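PDB 3BMA: D-alanyl-lipoteichoic acid synthetase from Streptococcus pneumoniae, which probably takes part in adding D-alanine to lipoteichoic acid at the cell membrane, and belongs to a family related to the SGNH hydrolases. Local coordinates for residues 228-233 and 353-358; 243-248 and 345-350; 326-331 and 377-382. The protein carries 1 engineered substitution. All blocks are in the same frame, centred on the assembly; numbering follows the deposited sequence. Where two conformers were deposited one is given.

Overall arrangement
Contacts 1 and 2 are neighbours, with centres 11 Å apart, and they touch through Trp354, which packs against Met346, Lys347 and Glu245. Helix 222-235 supplies the first segment of contact 1, and the start of helix 246-253 with the residues before it that of contact 2; their second segments come in turn along the loop from strand 333-335 into helix 355-369. Along the sequence, contact 2 therefore falls within the span bridged by contact 1. Contact 3 lies 35 Å from contact 1 and 34 Å from contact 2, centre to centre, and joins the turn before edge strand 333-335 of the five-stranded parallel sheet to the tail beyond helix 355-369. Its segments alternate with theirs, so the last part of the chain serves both regions of this SGNH-related fold.

Contact 1 (228-233 and 353-358)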
ATOM      1  N   VAL C 228      31.554  54.267 -12.070  1.00 58.15           N
ATOM      2  CA  VAL C 228      30.288  54.138 -12.799  1.00 60.19           C
ATOM      3  C   VAL C 228      29.108  53.968 -11.833  1.00 61.12           C
ATOM      4  O   VAL C 228      28.011  54.483 -12.070  1.00 59.89           O
ATOM      5  CB  VAL C 228      30.324  52.956 -13.809  1.00 59.07           C
ATOM      6  CG1 VAL C 228      29.213  53.091 -14.845  1.00 61.97           C
ATOM      7  CG2 VAL C 228      31.673  52.885 -14.510  1.00 57.97           C
ATOM      8  N   VAL C 229      29.350  53.255 -10.737  1.00 61.26           N
ATOM      9  CA  VAL C 229      28.320  52.966  -9.743  1.00 61.14           C
ATOM     10  C   VAL C 229      28.067  54.176  -8.815  1.00 63.47           C
ATOM     11  O   VAL C 229      26.940  54.382  -8.350  1.00 62.85           O
ATOM     12  CB  VAL C 229      28.651  51.649  -8.972  1.00 59.80           C
ATOM     13  CG1 VAL C 229      27.673  51.389  -7.869  1.00 57.01           C
ATOM     14  CG2 VAL C 229      28.632  50.463  -9.927  1.00 62.49           C
ATOM     15  N   LYS C 230      29.110  54.978  -8.584  1.00 65.44           N
ATOM     16  CA  LYS C 230      29.019  56.233  -7.815  1.00 64.51           C
ATOM     17  C   LYS C 230      28.096  57.240  -8.496  1.00 63.45           C
ATOM     18  O   LYS C 230      27.307  57.908  -7.830  1.00 63.38           O
ATOM     19  CB  LYS C 230      30.406  56.869  -7.661  1.00 65.53           C
ATOM     20  CG  LYS C 230      30.564  57.889  -6.541  1.00 68.14           C
ATOM     21  CD  LYS C 230      31.250  57.267  -5.333  1.00 76.88           C
ATOM     22  CE  LYS C 230      32.202  58.245  -4.654  1.00 80.84           C
ATOM     23  NZ  LYS C 230      31.497  59.328  -3.917  1.00 85.23           N
ATOM     24  N   ALA C 231      28.210  57.336  -9.822  1.00 65.82           N
ATOM     25  CA  ALA C 231      27.446  58.294 -10.625  1.00 64.92           C
ATOM     26  C   ALA C 231      25.975  57.911 -10.746  1.00 64.76           C
ATOM     27  O   ALA C 231      25.109  58.783 -10.848  1.00 67.45           O
ATOM     28  CB  ALA C 231      28.073  58.448 -12.008  1.00 63.64           C
ATOM     29  N   ASP C 232      25.709  56.607 -10.743  1.00 66.10           N
ATOM     30  CA  ASP C 232      24.351  56.070 -10.759  1.00 65.63           C
ATOM     31  C   ASP C 232      23.659  56.338  -9.422  1.00 63.22           C
ATOM     32  O   ASP C 232      22.482  56.697  -9.382  1.00 58.66           O
ATOM     33  CB  ASP C 232      24.390  54.562 -11.054  1.00 67.82           C
ATOM     34  CG  ASP C 232      23.003  53.936 -11.154  1.00 74.78           C
ATOM     35  OD1 ASP C 232      22.108  54.542 -11.784  1.00 78.35           O
ATOM     36  OD2 ASP C 232      22.814  52.823 -10.613  1.00 70.87           O
ATOM     37  N   ALA C 233      24.414  56.181  -8.338  1.00 63.67           N
ATOM     38  CA  ALA C 233      23.905  56.350  -6.981  1.00 64.96           C
ATOM     39  C   ALA C 233      23.634  57.811  -6.611  1.00 69.75           C
ATOM     40  O   ALA C 233      22.680  58.095  -5.893  1.00 71.41           O
ATOM     41  CB  ALA C 233      24.853  55.707  -5.979  1.00 64.43           C
ATOM     42  N   GLY C 353      23.415  47.629  -1.543  1.00 37.68           N
ATOM     43  CA  GLY C 353      23.291  48.091  -2.911  1.00 37.59           C
ATOM     44  C   GLY C 353      24.468  48.958  -3.290  1.00 40.95           C
ATOM     45  O   GLY C 353      25.232  49.397  -2.421  1.00 40.20           O
ATOM     46  N   TRP C 354      24.597  49.190  -4.593  1.00 37.47           N
ATOM     47  CA  TRP C 354      25.600  50.079  -5.182  1.00 43.62           C
ATOM     48  C   TRP C 354      27.040  49.764  -4.763  1.00 46.33           C
ATOM     49  O   TRP C 354      27.589  48.736  -5.157  1.00 53.22           O
ATOM     50  CB  TRP C 354      25.242  51.557  -4.944  1.00 42.34           C
ATOM     51  CG  TRP C 354      24.049  52.050  -5.732  1.00 37.63           C
ATOM     52  CD1 TRP C 354      23.869  51.978  -7.086  1.00 36.41           C
ATOM     53  CD2 TRP C 354      22.891  52.720  -5.211  1.00 40.94           C
ATOM     54  NE1 TRP C 354      22.668  52.548  -7.439  1.00 37.81           N
ATOM     55  CE2 TRP C 354      22.048  53.014  -6.309  1.00 33.90           C
ATOM     56  CE3 TRP C 354      22.484  53.101  -3.921  1.00 42.44           C
ATOM     57  CZ2 TRP C 354      20.820  53.664  -6.159  1.00 36.41           C
ATOM     58  CZ3 TRP C 354      21.262  53.749  -3.772  1.00 42.26           C
ATOM     59  CH2 TRP C 354      20.445  54.025  -4.889  1.00 40.38           C
ATOM     60  N   LEU C 355      27.642  50.642  -3.964  1.00 45.98           N
ATOM     61  CA  LEU C 355      29.015  50.456  -3.489  1.00 45.58           C
ATOM     62  C   LEU C 355      29.118  49.340  -2.448  1.00 43.85           C
ATOM     63  O   LEU C 355      30.181  48.745  -2.275  1.00 47.14           O
ATOM     64  CB  LEU C 355      29.588  51.773  -2.939  1.00 42.42           C
ATOM     65  CG  LEU C 355      30.469  52.669  -3.826  1.00 40.33           C
ATOM     66  CD1 LEU C 355      29.850  52.998  -5.182  1.00 35.54           C
ATOM     67  CD2 LEU C 355      30.828  53.955  -3.086  1.00 45.40           C
ATOM     68  N   GLY C 356      28.004  49.052  -1.776  1.00 45.84           N
ATOM     69  CA  GLY C 356      27.920  47.938  -0.828  1.00 39.75           C
ATOM     70  C   GLY C 356      28.034  46.574  -1.487  1.00 37.10           C
ATOM     71  O   GLY C 356      28.460  45.611  -0.853  1.00 37.56           O
ATOM     72  N   TRP C 357      27.649  46.497  -2.760  1.00 37.92           N
ATOM     73  CA  TRP C 357      27.840  45.293  -3.563  1.00 41.07           C
ATOM     74  C   TRP C 357      29.308  45.043  -3.892  1.00 43.52           C
ATOM     75  O   TRP C 357      29.724  43.895  -4.080  1.00 44.89           O
ATOM     76  CB  TRP C 357      27.050  45.375  -4.868  1.00 39.43           C
ATOM     77  CG  TRP C 357      25.573  45.032  -4.793  1.00 46.27           C
ATOM     78  CD1 TRP C 357      24.558  45.706  -5.408  1.00 41.68           C
ATOM     79  CD2 TRP C 357      24.953  43.932  -4.095  1.00 41.01           C
ATOM     80  NE1 TRP C 357      23.353  45.109  -5.135  1.00 43.44           N
ATOM     81  CE2 TRP C 357      23.564  44.021  -4.332  1.00 43.95           C
ATOM     82  CE3 TRP C 357      25.434  42.888  -3.290  1.00 47.37           C
ATOM     83  CZ2 TRP C 357      22.651  43.108  -3.794  1.00 37.84           C
ATOM     84  CZ3 TRP C 357      24.523  41.980  -2.757  1.00 42.59           C
ATOM     85  CH2 TRP C 357      23.150  42.098  -3.013  1.00 40.37           C
ATOM     86  N   LEU C 358      30.080  46.124  -3.975  1.00 44.36           N
ATOM     87  CA  LEU C 358      31.501  46.045  -4.300  1.00 39.67           C
ATOM     88  C   LEU C 358      32.320  45.533  -3.127  1.00 37.13           C
ATOM     89  O   LEU C 358      33.290  44.795  -3.318  1.00 40.26           O
ATOM     90  CB  LEU C 358      32.020  47.399  -4.777  1.00 42.35           C
ATOM     91  CG  LEU C 358      31.552  47.830  -6.169  1.00 44.97           C
ATOM     92  CD1 LEU C 358      32.063  49.216  -6.473  1.00 48.88           C
ATOM     93  CD2 LEU C 358      32.005  46.838  -7.243  1.00 45.75           C
TER
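Trp354 has CG anti to its carbonyl carbon (chi1 -70°), while Asp232 holds CG anti to its backbone N (chi1 -177°), and these torsions bring the indole N-H and the carboxylate together. Trp354 NE1 donates to Asp232 OD2 at 3.2 Å, with a moderately bent angle of 146° at the hydrogen. The oxygen lies close to the indole plane, but the donor meets it from above the carboxylate plane, and the two flat groups stand nearly perpendicular. One turn of helix thus offers the tryptophan both a polar and an apolar partner: Ala233 CB sits over the indole face, 3.7 Å from the centroid of the five-membered ring of Trp354, in a CH-pi contact. A methyl suits this position, being small enough to let the helix backbone come close to the ring. Val229 CG1 comes to the edge of the indole, 3.9 Å from Trp354 CD1, and the same methyl meets Leu355 CD1 at 3.8 Å. Leu355 CD2 lies against the aliphatic part of Lys230, 4.0 Å from its CD. The tryptophan is held further by Asp56, which accepts from its backbone N, and by a cation-pi contact with Lys347. Altogether, helix 222-235 packs against the loop leading into helix 355-369 and its first side chains, with a tryptophan wedged against the helix on the periphery of an SGNH-related alpha/beta fold.

Contact 2 (243-248 and 345-350)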
ATOM      1  N   GLY C 243      20.416  59.309   2.084  1.00 67.47           N
ATOM      2  CA  GLY C 243      21.133  58.380   1.209  1.00 65.74           C
ATOM      3  C   GLY C 243      20.353  57.245   0.571  1.00 64.36           C
ATOM      4  O   GLY C 243      20.951  56.337  -0.007  1.00 68.07           O
ATOM      5  N   MET C 244      19.027  57.293   0.663  1.00 60.27           N
ATOM      6  CA  MET C 244      18.178  56.225   0.130  1.00 55.20           C
ATOM      7  C   MET C 244      17.799  56.458  -1.325  1.00 57.15           C
ATOM      8  O   MET C 244      17.863  57.587  -1.811  1.00 60.18           O
ATOM      9  CB  MET C 244      16.912  56.080   0.964  1.00 49.39           C
ATOM     10  CG  MET C 244      17.160  55.657   2.387  1.00 50.98           C
ATOM     11  SD  MET C 244      15.631  55.727   3.311  1.00 55.42           S
ATOM     12  CE  MET C 244      16.253  55.733   4.979  1.00 51.98           C
ATOM     13  N   GLU C 245      17.395  55.383  -2.001  1.00 60.15           N
ATOM     14  CA  GLU C 245      16.951  55.431  -3.395  1.00 62.18           C
ATOM     15  C   GLU C 245      15.683  56.274  -3.538  1.00 62.43           C
ATOM     16  O   GLU C 245      14.851  56.302  -2.629  1.00 61.56           O
ATOM     17  CB  GLU C 245      16.698  54.015  -3.920  1.00 62.90           C
ATOM     18  CG  GLU C 245      16.745  53.890  -5.440  1.00 74.08           C
ATOM     19  CD  GLU C 245      15.675  52.966  -6.002  1.00 85.21           C
ATOM     20  OE1 GLU C 245      15.227  52.038  -5.288  1.00 89.00           O
ATOM     21  OE2 GLU C 245      15.283  53.170  -7.170  1.00 90.06           O
ATOM     22  N   ASN C 246      15.557  56.958  -4.676  1.00 65.33           N
ATOM     23  CA  ASN C 246      14.421  57.840  -4.967  1.00 67.02           C
ATOM     24  C   ASN C 246      13.066  57.139  -4.922  1.00 67.63           C
ATOM     25  O   ASN C 246      12.106  57.665  -4.353  1.00 66.58           O
ATOM     26  CB  ASN C 246      14.603  58.513  -6.333  1.00 66.92           C
ATOM     27  CG  ASN C 246      15.717  59.548  -6.338  1.00 65.89           C
ATOM     28  OD1 ASN C 246      16.153  60.025  -5.288  1.00 57.60           O
ATOM     29  ND2 ASN C 246      16.182  59.902  -7.531  1.00 65.30           N
ATOM     30  N   TYR C 247      13.013  55.949  -5.516  1.00 70.43           N
ATOM     31  CA  TYR C 247      11.793  55.157  -5.621  1.00 73.47           C
ATOM     32  C   TYR C 247      11.339  54.635  -4.257  1.00 69.88           C
ATOM     33  O   TYR C 247      10.148  54.659  -3.948  1.00 69.93           O
ATOM     34  CB  TYR C 247      12.025  53.988  -6.579  1.00 80.92           C
ATOM     35  CG  TYR C 247      11.012  53.871  -7.696  1.00 87.47           C
ATOM     36  CD1 TYR C 247      11.161  54.604  -8.877  1.00 89.91           C
ATOM     37  CD2 TYR C 247       9.918  53.013  -7.585  1.00 92.37           C
ATOM     38  CE1 TYR C 247      10.236  54.495  -9.915  1.00 92.90           C
ATOM     39  CE2 TYR C 247       8.985  52.897  -8.616  1.00 95.02           C
ATOM     40  CZ  TYR C 247       9.151  53.639  -9.778  1.00 92.65           C
ATOM     41  OH  TYR C 247       8.232  53.526 -10.800  1.00 87.16           O
ATOM     42  N   PHE C 248      12.295  54.180  -3.446  1.00 67.29           N
ATOM     43  CA  PHE C 248      12.009  53.639  -2.113  1.00 66.11           C
ATOM     44  C   PHE C 248      11.579  54.710  -1.109  1.00 68.55           C
ATOM     45  O   PHE C 248      10.671  54.479  -0.304  1.00 67.77           O
ATOM     46  CB  PHE C 248      13.213  52.861  -1.562  1.00 60.70           C
ATOM     47  CG  PHE C 248      12.972  52.253  -0.204  1.00 56.19           C
ATOM     48  CD1 PHE C 248      12.347  51.017  -0.086  1.00 58.03           C
ATOM     49  CD2 PHE C 248      13.361  52.920   0.960  1.00 53.11           C
ATOM     50  CE1 PHE C 248      12.115  50.452   1.164  1.00 58.79           C
ATOM     51  CE2 PHE C 248      13.134  52.361   2.215  1.00 50.96           C
ATOM     52  CZ  PHE C 248      12.509  51.128   2.317  1.00 56.62           C
ATOM     53  N   PHE C 345      26.597  52.741   0.285  1.00 55.41           N
ATOM     54  CA  PHE C 345      26.773  51.350   0.702  1.00 53.64           C
ATOM     55  C   PHE C 345      25.406  50.670   0.736  1.00 54.35           C
ATOM     56  O   PHE C 345      25.290  49.451   0.590  1.00 51.93           O
ATOM     57  CB  PHE C 345      27.413  51.300   2.095  1.00 51.85           C
ATOM     58  CG  PHE C 345      28.080  49.989   2.422  1.00 53.69           C
ATOM     59  CD1 PHE C 345      29.423  49.789   2.125  1.00 51.05           C
ATOM     60  CD2 PHE C 345      27.370  48.960   3.042  1.00 51.90           C
ATOM     61  CE1 PHE C 345      30.049  48.586   2.428  1.00 49.77           C
ATOM     62  CE2 PHE C 345      27.987  47.747   3.344  1.00 50.23           C
ATOM     63  CZ  PHE C 345      29.328  47.560   3.035  1.00 54.38           C
ATOM     64  N   MET C 346      24.372  51.486   0.920  1.00 55.19           N
ATOM     65  CA  MET C 346      23.020  51.020   1.140  1.00 46.16           C
ATOM     66  C   MET C 346      22.121  51.441  -0.017  1.00 48.12           C
ATOM     67  O   MET C 346      22.257  52.548  -0.551  1.00 52.43           O
ATOM     68  CB  MET C 346      22.508  51.622   2.445  1.00 49.99           C
ATOM     69  CG  MET C 346      21.749  50.672   3.346  1.00 57.76           C
ATOM     70  SD  MET C 346      22.787  49.831   4.549  1.00 54.33           S
ATOM     71  CE  MET C 346      23.109  48.314   3.656  1.00 43.14           C
ATOM     72  N   LYS C 347      21.216  50.548  -0.411  1.00 45.87           N
ATOM     73  CA  LYS C 347      20.217  50.852  -1.438  1.00 47.89           C
ATOM     74  C   LYS C 347      18.984  51.492  -0.795  1.00 48.94           C
ATOM     75  O   LYS C 347      18.405  52.434  -1.341  1.00 49.29           O
ATOM     76  CB  LYS C 347      19.842  49.585  -2.221  1.00 46.91           C
ATOM     77  CG  LYS C 347      18.752  49.769  -3.285  1.00 52.86           C
ATOM     78  CD  LYS C 347      19.251  50.508  -4.531  1.00 52.43           C
ATOM     79  CE  LYS C 347      19.506  49.557  -5.697  1.00 54.21           C
ATOM     80  NZ  LYS C 347      20.672  48.667  -5.469  1.00 49.78           N
ATOM     81  N   ASP C 348      18.596  50.976   0.368  1.00 50.89           N
ATOM     82  CA  ASP C 348      17.472  51.521   1.128  1.00 49.51           C
ATOM     83  C   ASP C 348      17.759  51.549   2.638  1.00 49.27           C
ATOM     84  O   ASP C 348      18.822  51.997   3.057  1.00 52.94           O
ATOM     85  CB  ASP C 348      16.159  50.789   0.786  1.00 52.03           C
ATOM     86  CG  ASP C 348      16.292  49.270   0.781  1.00 58.37           C
ATOM     87  OD1 ASP C 348      16.737  48.693   1.799  1.00 54.60           O
ATOM     88  OD2 ASP C 348      15.917  48.653  -0.242  1.00 61.74           O
ATOM     89  N   THR C 349      16.810  51.088   3.445  1.00 47.15           N
ATOM     90  CA  THR C 349      16.969  51.079   4.896  1.00 47.70           C
ATOM     91  C   THR C 349      17.786  49.880   5.402  1.00 48.74           C
ATOM     92  O   THR C 349      18.513  49.991   6.393  1.00 48.26           O
ATOM     93  CB  THR C 349      15.591  51.150   5.630  1.00 48.90           C
ATOM     94  OG1 THR C 349      15.772  50.924   7.031  1.00 62.57           O
ATOM     95  CG2 THR C 349      14.610  50.110   5.097  1.00 46.36           C
ATOM     96  N   ILE C 350      17.664  48.743   4.718  1.00 44.41           N
ATOM     97  CA  ILE C 350      18.188  47.474   5.228  1.00 42.99           C
ATOM     98  C   ILE C 350      18.971  46.646   4.205  1.00 39.33           C
ATOM     99  O   ILE C 350      19.665  45.697   4.578  1.00 31.68           O
ATOM    100  CB  ILE C 350      17.059  46.592   5.842  1.00 41.77           C
ATOM    101  CG1 ILE C 350      15.860  46.495   4.888  1.00 44.63           C
ATOM    102  CG2 ILE C 350      16.652  47.115   7.230  1.00 41.50           C
ATOM    103  CD1 ILE C 350      14.854  45.419   5.250  1.00 46.29           C
TER
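A single main-chain hydrogen bond joins the two segments: Glu245 N donates to Lys347 O at 3.2 Å, approaching nearly along the C=O axis. Glu245 is the N-cap residue of helix 246-253, and the bond ties that position to the 345-350 loop. Glu245 CB also rests 3.5 Å from Lys347 O, whereas the Lys347 ammonium group turns to a salt bridge with Asp56.

Among side-chain polar contacts, Asp348 OD1 takes Ile350 N at 3.1 Å through its anti lone pair, closing an Asx turn, and also accepts from His351 N. The residues from Asp348 to His351 have the spacing of the Asp-x-x-His motif of SGNH hydrolases, consistent with a place in the active site. Asp348 CG lies in the crowded position between N and the carbonyl carbon (chi1 47°), which curls the carboxylate back over its own loop.

The apolar contacts centre on Phe248, which, with CG anti to its backbone N (chi1 -179°), turns its ring toward the loop. Asp348 CB lies over the middle of one face, 3.5 Å from the centroid of the Phe248 ring, in a CH-pi contact. Thr349 CG2 meets Phe248 CZ obliquely at 3.6 Å, its methyl giving the ring an apolar neighbour.

Contact 3 (326-331 and 377-382); sequences ESQGFT and YHLNER
Gln328 supplies both acceptors that hold the 377-382 segment. Its backbone O receives His378 N at 2.9 Å, with the donor standing above the carbonyl plane. Its side chain, extended beyond CG, carries OE1 to Asn380 N, again at 2.9 Å; here the bond is straighter (164° at the hydrogen), and the donor lies in the amide plane on a lone pair. OE1 also accepts from Gln279 NE2, while Gln328 NE2 gives a hydrogen to Gln324 O, so both ends of this buried amide are engaged. Glutamine suits the place because its one flat group can accept from the passing 377-382 chain and donate back to the preceding helix. Between the two bonds, Gln328 CA makes a CA-H...O contact of 3.4 Å with His378 O.

Helix 311-326 ends here in a Schellman motif: Gly329 has positive phi (111°), and its N gives a weak bond of 3.2 Å to Glu326 O. Without a side chain, this residue tolerates that backbone shape and the close approach of the tyrosine ring, at whose edge Gly329 O lies, 3.5 Å from Tyr377 CE1.

The reversed chain presents Phe330 to Tyr377 in an offset stack, the rings only 11° from parallel and their centroids 4.1 Å apart. Phe330 CE1 sits over the rim of the tyrosine ring, 3.6 Å from Tyr377 CE1. The Tyr377 hydroxyl is hydrogen-bonded to Val290 O, just before strand 291-296, and Pro292 touches both side chains. Leu379 CD2 lies 3.4 Å from Gln328 OE1, alongside the amide oxygen that accepts two hydrogen bonds.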
ATOM      1  N   GLU C 326      30.465  30.820  14.749  1.00 35.79           N
ATOM      2  CA  GLU C 326      31.882  30.534  15.002  1.00 36.71           C
ATOM      3  C   GLU C 326      32.166  29.465  16.051  1.00 36.29           C
ATOM      4  O   GLU C 326      33.149  28.735  15.922  1.00 41.07           O
ATOM      5  CB  GLU C 326      32.651  31.817  15.322  1.00 35.45           C
ATOM      6  CG  GLU C 326      32.945  32.646  14.089  1.00 46.55           C
ATOM      7  CD  GLU C 326      33.537  34.004  14.399  1.00 53.90           C
ATOM      8  OE1 GLU C 326      32.926  34.771  15.173  1.00 52.84           O
ATOM      9  OE2 GLU C 326      34.615  34.310  13.848  1.00 60.02           O
ATOM     10  N   SER C 327      31.312  29.353  17.069  1.00 33.40           N
ATOM     11  CA  SER C 327      31.494  28.319  18.097  1.00 35.18           C
ATOM     12  C   SER C 327      31.181  26.922  17.568  1.00 36.44           C
ATOM     13  O   SER C 327      31.462  25.922  18.226  1.00 40.90           O
ATOM     14  CB  SER C 327      30.665  28.610  19.353  1.00 36.65           C
ATOM     15  OG  SER C 327      29.284  28.405  19.123  1.00 37.19           O
ATOM     16  N   GLN C 328      30.601  26.872  16.373  1.00 37.14           N
ATOM     17  CA  GLN C 328      30.243  25.621  15.727  1.00 35.79           C
ATOM     18  C   GLN C 328      31.136  25.332  14.524  1.00 39.52           C
ATOM     19  O   GLN C 328      31.065  24.255  13.941  1.00 44.01           O
ATOM     20  CB  GLN C 328      28.775  25.651  15.310  1.00 39.35           C
ATOM     21  CG  GLN C 328      27.806  25.608  16.473  1.00 31.53           C
ATOM     22  CD  GLN C 328      26.365  25.508  16.024  1.00 37.07           C
ATOM     23  OE1 GLN C 328      25.738  24.458  16.159  1.00 37.13           O
ATOM     24  NE2 GLN C 328      25.832  26.601  15.483  1.00 21.40           N
ATOM     25  N   GLY C 329      31.968  26.302  14.153  1.00 34.17           N
ATOM     26  CA  GLY C 329      32.971  26.107  13.116  1.00 29.38           C
ATOM     27  C   GLY C 329      32.730  26.876  11.832  1.00 34.86           C
ATOM     28  O   GLY C 329      33.419  26.646  10.841  1.00 34.89           O
ATOM     29  N   PHE C 330      31.751  27.779  11.846  1.00 32.67           N
ATOM     30  CA  PHE C 330      31.408  28.573  10.668  1.00 34.04           C
ATOM     31  C   PHE C 330      32.124  29.907  10.796  1.00 36.78           C
ATOM     32  O   PHE C 330      31.678  30.786  11.537  1.00 38.92           O
ATOM     33  CB  PHE C 330      29.888  28.796  10.563  1.00 36.26           C
ATOM     34  CG  PHE C 330      29.091  27.538  10.324  1.00 28.18           C
ATOM     35  CD1 PHE C 330      28.841  27.094   9.028  1.00 20.75           C
ATOM     36  CD2 PHE C 330      28.570  26.812  11.394  1.00 20.72           C
ATOM     37  CE1 PHE C 330      28.102  25.930   8.797  1.00 27.53           C
ATOM     38  CE2 PHE C 330      27.830  25.650  11.174  1.00 18.56           C
ATOM     39  CZ  PHE C 330      27.594  25.211   9.875  1.00 21.68           C
ATOM     40  N   THR C 331      33.241  30.052  10.090  1.00 33.93           N
ATOM     41  CA  THR C 331      34.120  31.212  10.294  1.00 35.72           C
ATOM     42  C   THR C 331      34.266  32.104   9.064  1.00 32.37           C
ATOM     43  O   THR C 331      34.961  33.121   9.114  1.00 40.40           O
ATOM     44  CB  THR C 331      35.527  30.801  10.819  1.00 38.12           C
ATOM     45  OG1 THR C 331      36.151  29.906   9.890  1.00 43.95           O
ATOM     46  CG2 THR C 331      35.435  30.134  12.202  1.00 31.89           C
ATOM     47  N   TYR C 377      32.508  20.674  11.369  1.00 45.78           N
ATOM     48  CA  TYR C 377      31.706  21.497  12.267  1.00 40.68           C
ATOM     49  C   TYR C 377      31.388  20.743  13.555  1.00 42.89           C
ATOM     50  O   TYR C 377      31.255  19.519  13.550  1.00 47.52           O
ATOM     51  CB  TYR C 377      30.412  21.955  11.590  1.00 33.45           C
ATOM     52  CG  TYR C 377      30.593  22.648  10.251  1.00 27.65           C
ATOM     53  CD1 TYR C 377      31.213  23.893  10.158  1.00 26.62           C
ATOM     54  CD2 TYR C 377      30.125  22.059   9.080  1.00 21.96           C
ATOM     55  CE1 TYR C 377      31.371  24.528   8.918  1.00 17.37           C
ATOM     56  CE2 TYR C 377      30.271  22.685   7.844  1.00 22.19           C
ATOM     57  CZ  TYR C 377      30.891  23.916   7.772  1.00 23.89           C
ATOM     58  OH  TYR C 377      31.038  24.526   6.548  1.00 32.02           O
ATOM     59  N   HIS C 378      31.271  21.482  14.653  1.00 42.89           N
ATOM     60  CA  HIS C 378      30.927  20.900  15.945  1.00 48.09           C
ATOM     61  C   HIS C 378      29.622  21.513  16.452  1.00 50.38           C
ATOM     62  O   HIS C 378      29.621  22.551  17.121  1.00 51.88           O
ATOM     63  CB  HIS C 378      32.075  21.093  16.945  1.00 53.06           C
ATOM     64  CG  HIS C 378      33.340  20.389  16.555  1.00 61.76           C
ATOM     65  ND1 HIS C 378      34.219  20.900  15.624  1.00 64.68           N
ATOM     66  CD2 HIS C 378      33.867  19.211  16.964  1.00 63.66           C
ATOM     67  CE1 HIS C 378      35.235  20.067  15.477  1.00 64.45           C
ATOM     68  NE2 HIS C 378      35.046  19.035  16.281  1.00 68.98           N
ATOM     69  N   LEU C 379      28.512  20.855  16.119  1.00 50.72           N
ATOM     70  CA  LEU C 379      27.175  21.400  16.350  1.00 48.12           C
ATOM     71  C   LEU C 379      26.747  21.406  17.814  1.00 52.29           C
ATOM     72  O   LEU C 379      26.944  20.427  18.537  1.00 52.84           O
ATOM     73  CB  LEU C 379      26.129  20.654  15.511  1.00 44.93           C
ATOM     74  CG  LEU C 379      26.145  20.805  13.985  1.00 37.42           C
ATOM     75  CD1 LEU C 379      25.116  19.868  13.370  1.00 38.98           C
ATOM     76  CD2 LEU C 379      25.891  22.240  13.542  1.00 29.14           C
ATOM     77  N   ASN C 380      26.164  22.525  18.234  1.00 51.89           N
ATOM     78  CA  ASN C 380      25.592  22.651  19.567  1.00 53.68           C
ATOM     79  C   ASN C 380      24.074  22.683  19.468  1.00 53.21           C
ATOM     80  O   ASN C 380      23.501  23.545  18.794  1.00 52.85           O
ATOM     81  CB  ASN C 380      26.130  23.899  20.277  1.00 56.08           C
ATOM     82  CG  ASN C 380      25.773  23.945  21.762  1.00 50.04           C
ATOM     83  OD1 ASN C 380      25.721  25.020  22.358  1.00 54.41           O
ATOM     84  ND2 ASN C 380      25.536  22.784  22.364  1.00 57.07           N
ATOM     85  N   GLU C 381      23.439  21.740  20.159  1.00 54.68           N
ATOM     86  CA  GLU C 381      21.995  21.561  20.094  0.50 53.33           C
ATOM     87  C   GLU C 381      21.247  22.511  21.036  1.00 54.49           C
ATOM     88  O   GLU C 381      20.022  22.616  20.981  1.00 57.41           O
ATOM     89  CB  GLU C 381      21.641  20.102  20.397  0.50 52.91           C
ATOM     90  CG  GLU C 381      20.715  19.456  19.374  0.50 47.21           C
ATOM     91  CD  GLU C 381      21.453  18.822  18.193  0.50 49.02           C
ATOM     92  OE1 GLU C 381      22.203  19.526  17.478  0.50 32.84           O
ATOM     93  OE2 GLU C 381      21.261  17.607  17.969  0.50 48.56           O
ATOM     94  N   ARG C 382      21.994  23.206  21.893  1.00 54.19           N
ATOM     95  CA  ARG C 382      21.420  24.193  22.811  1.00 51.20           C
ATOM     96  C   ARG C 382      20.996  25.475  22.088  1.00 48.15           C
ATOM     97  O   ARG C 382      20.288  26.308  22.653  1.00 42.91           O
ATOM     98  CB  ARG C 382      22.391  24.507  23.954  1.00 54.22           C
ATOM     99  CG  ARG C 382      22.336  23.504  25.097  1.00 62.69           C
ATOM    100  CD  ARG C 382      23.597  23.541  25.945  1.00 80.42           C
ATOM    101  NE  ARG C 382      23.601  22.481  26.953  1.00 91.74           N
ATOM    102  CZ  ARG C 382      24.649  22.148  27.706  1.00 95.22           C
ATOM    103  NH1 ARG C 382      25.806  22.788  27.577  1.00 97.22           N
ATOM    104  NH2 ARG C 382      24.540  21.166  28.592  1.00 94.30           N
TER